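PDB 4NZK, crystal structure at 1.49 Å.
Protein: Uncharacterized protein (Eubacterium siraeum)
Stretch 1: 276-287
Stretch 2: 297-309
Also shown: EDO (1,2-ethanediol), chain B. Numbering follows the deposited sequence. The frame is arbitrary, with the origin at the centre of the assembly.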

# COMPACT_ATOMS: atom_id res chain seq x y z
N ALA A 276 6.28 -1.19 -21.50
CA ALA A 276 7.27 -1.06 -22.56
C ALA A 276 8.72 -1.27 -22.12
O ALA A 276 9.61 -1.29 -22.96
N ASN A 277 8.96 -1.49 -20.82
CA ASN A 277 10.30 -1.74 -20.32
C ASN A 277 10.54 -3.24 -20.32
O ASN A 277 10.21 -3.94 -19.37
N LYS A 278 11.16 -3.72 -21.38
CA LYS A 278 11.37 -5.15 -21.57
C LYS A 278 12.63 -5.64 -20.90
O LYS A 278 13.53 -6.15 -21.54
N ASN A 279 12.67 -5.53 -19.58
CA ASN A 279 13.86 -5.89 -18.85
C ASN A 279 13.84 -7.29 -18.20
O ASN A 279 14.77 -7.63 -17.45
N GLY A 280 12.82 -8.08 -18.51
CA GLY A 280 12.67 -9.41 -17.99
C GLY A 280 12.28 -9.52 -16.54
O GLY A 280 12.11 -10.63 -16.04
N ARG A 281 12.11 -8.38 -15.85
CA ARG A 281 11.71 -8.41 -14.43
C ARG A 281 10.20 -8.42 -14.35
O ARG A 281 9.53 -7.55 -14.89
N LYS A 282 9.67 -9.43 -13.66
CA LYS A 282 8.24 -9.66 -13.56
C LYS A 282 7.87 -9.72 -12.09
O LYS A 282 8.28 -10.62 -11.38
N LEU A 283 7.10 -8.73 -11.65
CA LEU A 283 6.80 -8.51 -10.25
C LEU A 283 5.40 -8.97 -9.94
O LEU A 283 4.45 -8.69 -10.69
N CYS A 284 5.25 -9.65 -8.82
CA CYS A 284 3.92 -9.89 -8.27
C CYS A 284 3.86 -9.18 -6.93
O CYS A 284 4.77 -9.31 -6.10
N ILE A 285 2.80 -8.39 -6.73
CA ILE A 285 2.58 -7.67 -5.50
C ILE A 285 1.41 -8.31 -4.76
O ILE A 285 0.35 -8.54 -5.34
N PHE A 286 1.64 -8.64 -3.51
CA PHE A 286 0.62 -9.12 -2.62
C PHE A 286 0.45 -8.05 -1.57
O PHE A 286 1.35 -7.76 -0.81
N LYS A 287 -0.72 -7.43 -1.56
CA LYS A 287 -0.90 -6.22 -0.79
C LYS A 287 -2.21 -6.12 -0.04
O LYS A 287 -3.11 -6.93 -0.23
N PHE A 297 4.02 3.57 -9.59
CA PHE A 297 5.47 3.85 -9.49
C PHE A 297 6.33 2.66 -9.83
O PHE A 297 7.54 2.76 -9.75
N PHE A 298 5.71 1.54 -10.22
CA PHE A 298 6.47 0.37 -10.66
C PHE A 298 6.50 0.18 -12.17
O PHE A 298 7.32 -0.58 -12.70
N ILE A 299 5.63 0.90 -12.87
CA ILE A 299 5.44 0.73 -14.31
C ILE A 299 6.71 1.01 -15.10
O ILE A 299 7.02 0.30 -16.06
N ASP A 300 7.47 2.01 -14.67
CA ASP A 300 8.69 2.36 -15.37
C ASP A 300 9.79 1.30 -15.15
O ASP A 300 10.77 1.29 -15.88
N SER A 301 9.68 0.47 -14.11
CA SER A 301 10.79 -0.37 -13.63
C SER A 301 10.70 -1.87 -13.92
O SER A 301 11.71 -2.57 -13.76
N PHE A 302 9.52 -2.35 -14.30
CA PHE A 302 9.26 -3.77 -14.50
C PHE A 302 8.59 -4.01 -15.83
O PHE A 302 7.79 -3.20 -16.27
N GLU A 303 8.88 -5.17 -16.43
CA GLU A 303 8.27 -5.60 -17.67
C GLU A 303 6.81 -6.04 -17.46
O GLU A 303 5.94 -5.75 -18.30
N GLU A 304 6.57 -6.77 -16.37
CA GLU A 304 5.21 -7.17 -16.01
C GLU A 304 5.01 -6.97 -14.54
O GLU A 304 5.95 -7.14 -13.75
N ILE A 305 3.78 -6.59 -14.19
CA ILE A 305 3.37 -6.44 -12.81
C ILE A 305 2.04 -7.12 -12.62
O ILE A 305 1.09 -6.83 -13.33
N TYR A 306 1.98 -7.99 -11.63
CA TYR A 306 0.72 -8.62 -11.23
C TYR A 306 0.34 -8.08 -9.86
O TYR A 306 1.12 -8.12 -8.94
N VAL A 307 -0.88 -7.58 -9.76
CA VAL A 307 -1.35 -6.91 -8.55
C VAL A 307 -2.45 -7.76 -7.94
O VAL A 307 -3.52 -7.95 -8.53
N CYS A 308 -2.16 -8.27 -6.74
CA CYS A 308 -3.04 -9.16 -6.02
C CYS A 308 -3.25 -8.69 -4.59
O CYS A 308 -2.34 -8.18 -3.96
N ASP A 309 -4.45 -8.89 -4.08
CA ASP A 309 -4.80 -8.51 -2.73
C ASP A 309 -4.86 -9.76 -1.86
O ASP A 309 -5.53 -10.73 -2.20

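The firmest side-chain link is the salt bridge of Lys 287 and Asp 309, with Lys 287 NZ 2.9 Å from Asp 309 OD2. Chi1 and chi2 of Lys 287 are both p and the rest t, which folds the chain back so that its end comes nearer the other stretch; its CE lies 3.8 Å from Val 307 CG1, and its NZ donates to O1 and O2 of the ethanediol, each 2.9 Å away.

At the other end, amides bind the loop. Asn 277 (chi1 t) points toward stretch 2, its ND2 donating to Asp 300 O at 2.8 Å (158°); Asn 279 (chi1 p) sends ND2 to Ser 301 O at 2.9 Å and accepts from Arg 281 N at its OD1, also 2.9 Å. Extended Glu 303 (t, t) takes Gly 280 N at OE1, 2.8 Å.

Lys 282 and Glu 304, both m at chi1, share a sheet face, but NZ to OE2 is a long 3.9 Å. Water 2 bridges Lys 282 NZ (3.2 Å) and Glu 304 OE1 (2.6 Å).

On the opposite face, Leu 283 (t, p) packs against two rings: its CB sits 4.0 Å from the Phe 302 centroid, 22° off the normal, and its CD2 4.3 Å from that of Phe 298. Ile 285 CD1 meets Phe 298 CD2 edge-on at 3.6 Å and Ile 305 CG2 at 3.7 Å.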

# COMPACT_ATOMS: atom_id res chain seq x y z
CB ALA A 276 7.12 0.30 -23.22
CB ASN A 277 10.49 -1.15 -18.93
CG ASN A 277 11.93 -1.29 -18.43
OD1 ASN A 277 12.75 -1.95 -19.07
ND2 ASN A 277 12.22 -0.70 -17.29
CB LYS A 278 11.39 -5.44 -23.07
CG LYS A 278 10.17 -4.94 -23.81
CD LYS A 278 8.87 -5.48 -23.28
CE LYS A 278 7.73 -5.19 -24.24
NZ LYS A 278 6.41 -5.48 -23.61
CB ASN A 279 14.15 -4.82 -17.81
CG ASN A 279 13.14 -4.77 -16.70
OD1 ASN A 279 12.21 -5.54 -16.64
ND2 ASN A 279 13.34 -3.80 -15.80
CB ARG A 281 12.29 -7.20 -13.69
CG ARG A 281 13.80 -7.10 -13.72
CD ARG A 281 14.50 -8.15 -12.85
NE ARG A 281 14.25 -7.94 -11.43
CZ ARG A 281 14.89 -7.06 -10.66
NH1 ARG A 281 15.86 -6.27 -11.15
NH2 ARG A 281 14.56 -6.95 -9.38
CB LYS A 282 7.83 -10.94 -14.31
CG LYS A 282 8.17 -10.87 -15.80
CD LYS A 282 7.78 -12.13 -16.55
CE LYS A 282 8.16 -12.02 -18.02
NZ LYS A 282 7.68 -13.20 -18.77
CB LEU A 283 6.89 -7.00 -9.96
CG LEU A 283 6.52 -6.52 -8.56
CD1 LEU A 283 7.49 -7.08 -7.54
CD2 LEU A 283 6.49 -5.00 -8.55
CB CYS A 284 3.70 -11.39 -8.07
SG CYS A 284 2.03 -11.81 -7.59
CB ILE A 285 2.22 -6.20 -5.73
CG1 ILE A 285 3.27 -5.53 -6.60
CG2 ILE A 285 2.06 -5.46 -4.42
CD1 ILE A 285 2.73 -4.31 -7.28
CB PHE A 286 1.00 -10.44 -1.98
CG PHE A 286 0.99 -11.58 -2.96
CD1 PHE A 286 -0.19 -12.01 -3.54
CD2 PHE A 286 2.17 -12.25 -3.26
CE1 PHE A 286 -0.18 -13.06 -4.42
CE2 PHE A 286 2.17 -13.29 -4.16
CZ PHE A 286 0.99 -13.68 -4.73
CB LYS A 287 -0.75 -5.01 -1.76
CG LYS A 287 -1.57 -5.05 -3.06
CD LYS A 287 -3.03 -4.76 -2.83
CE LYS A 287 -3.85 -4.73 -4.10
NZ LYS A 287 -5.23 -4.31 -3.76
CB PHE A 297 5.79 4.36 -8.08
CG PHE A 297 4.92 5.52 -7.68
CD1 PHE A 297 4.92 6.69 -8.43
CD2 PHE A 297 4.07 5.44 -6.59
CE1 PHE A 297 4.11 7.77 -8.10
CE2 PHE A 297 3.26 6.50 -6.26
CZ PHE A 297 3.28 7.67 -7.00
CB PHE A 298 5.92 -0.92 -10.04
CG PHE A 298 5.97 -0.94 -8.54
CD1 PHE A 298 7.00 -0.37 -7.85
CD2 PHE A 298 4.96 -1.57 -7.83
CE1 PHE A 298 7.05 -0.45 -6.46
CE2 PHE A 298 5.00 -1.63 -6.45
CZ PHE A 298 6.03 -1.07 -5.78
CB ILE A 299 4.24 1.58 -14.79
CG1 ILE A 299 2.94 0.86 -14.33
CG2 ILE A 299 4.27 1.75 -16.30
CD1 ILE A 299 1.66 1.61 -14.50
CB ASP A 300 9.26 3.72 -14.90
CG ASP A 300 8.36 4.96 -15.21
OD1 ASP A 300 7.64 5.00 -16.24
OD2 ASP A 300 8.41 5.91 -14.38
CB SER A 301 10.97 -0.18 -12.13
OG SER A 301 11.46 1.12 -11.80
CB PHE A 302 8.37 -4.30 -13.35
CG PHE A 302 9.07 -4.33 -12.02
CD1 PHE A 302 9.80 -5.44 -11.66
CD2 PHE A 302 9.05 -3.25 -11.17
CE1 PHE A 302 10.52 -5.48 -10.47
CE2 PHE A 302 9.76 -3.27 -9.97
CZ PHE A 302 10.49 -4.40 -9.61
CB GLU A 303 9.09 -6.75 -18.29
CG GLU A 303 8.54 -7.21 -19.63
CD GLU A 303 9.39 -8.22 -20.40
OE1 GLU A 303 10.65 -8.23 -20.27
OE2 GLU A 303 8.78 -9.00 -21.19
CB GLU A 304 4.90 -8.66 -16.35
CG GLU A 304 5.02 -9.02 -17.81
CD GLU A 304 4.65 -10.46 -18.14
OE1 GLU A 304 4.32 -11.30 -17.25
OE2 GLU A 304 4.71 -10.76 -19.34
CB ILE A 305 3.27 -4.96 -12.39
CG1 ILE A 305 4.61 -4.23 -12.60
CG2 ILE A 305 2.90 -4.85 -10.92
CD1 ILE A 305 4.44 -2.78 -12.91
CB TYR A 306 0.85 -10.15 -11.16
CG TYR A 306 1.16 -10.78 -12.50
CD1 TYR A 306 2.42 -10.69 -13.05
CD2 TYR A 306 0.19 -11.50 -13.19
CE1 TYR A 306 2.72 -11.26 -14.27
CE2 TYR A 306 0.49 -12.09 -14.41
CZ TYR A 306 1.75 -11.97 -14.94
OH TYR A 306 2.04 -12.53 -16.16
CB VAL A 307 -1.89 -5.50 -8.81
CG1 VAL A 307 -2.12 -4.79 -7.48
CG2 VAL A 307 -0.95 -4.70 -9.68
CB CYS A 308 -2.37 -10.53 -5.94
SG CYS A 308 -1.86 -11.25 -7.54
CB ASP A 309 -6.16 -7.82 -2.69
CG ASP A 309 -6.35 -7.04 -1.40
OD1 ASP A 309 -6.53 -7.70 -0.33
OD2 ASP A 309 -6.33 -5.78 -1.47
C1 EDO B . -6.23 -4.43 -7.48
O1 EDO B . -6.13 -3.49 -6.42
C2 EDO B . -5.82 -5.86 -7.06
O2 EDO B . -6.31 -6.16 -5.76
O HOH W 1 5.61 -6.35 -21.41
O HOH W 2 4.75 -13.83 -17.75
O HOH W 3 8.97 -11.78 -21.27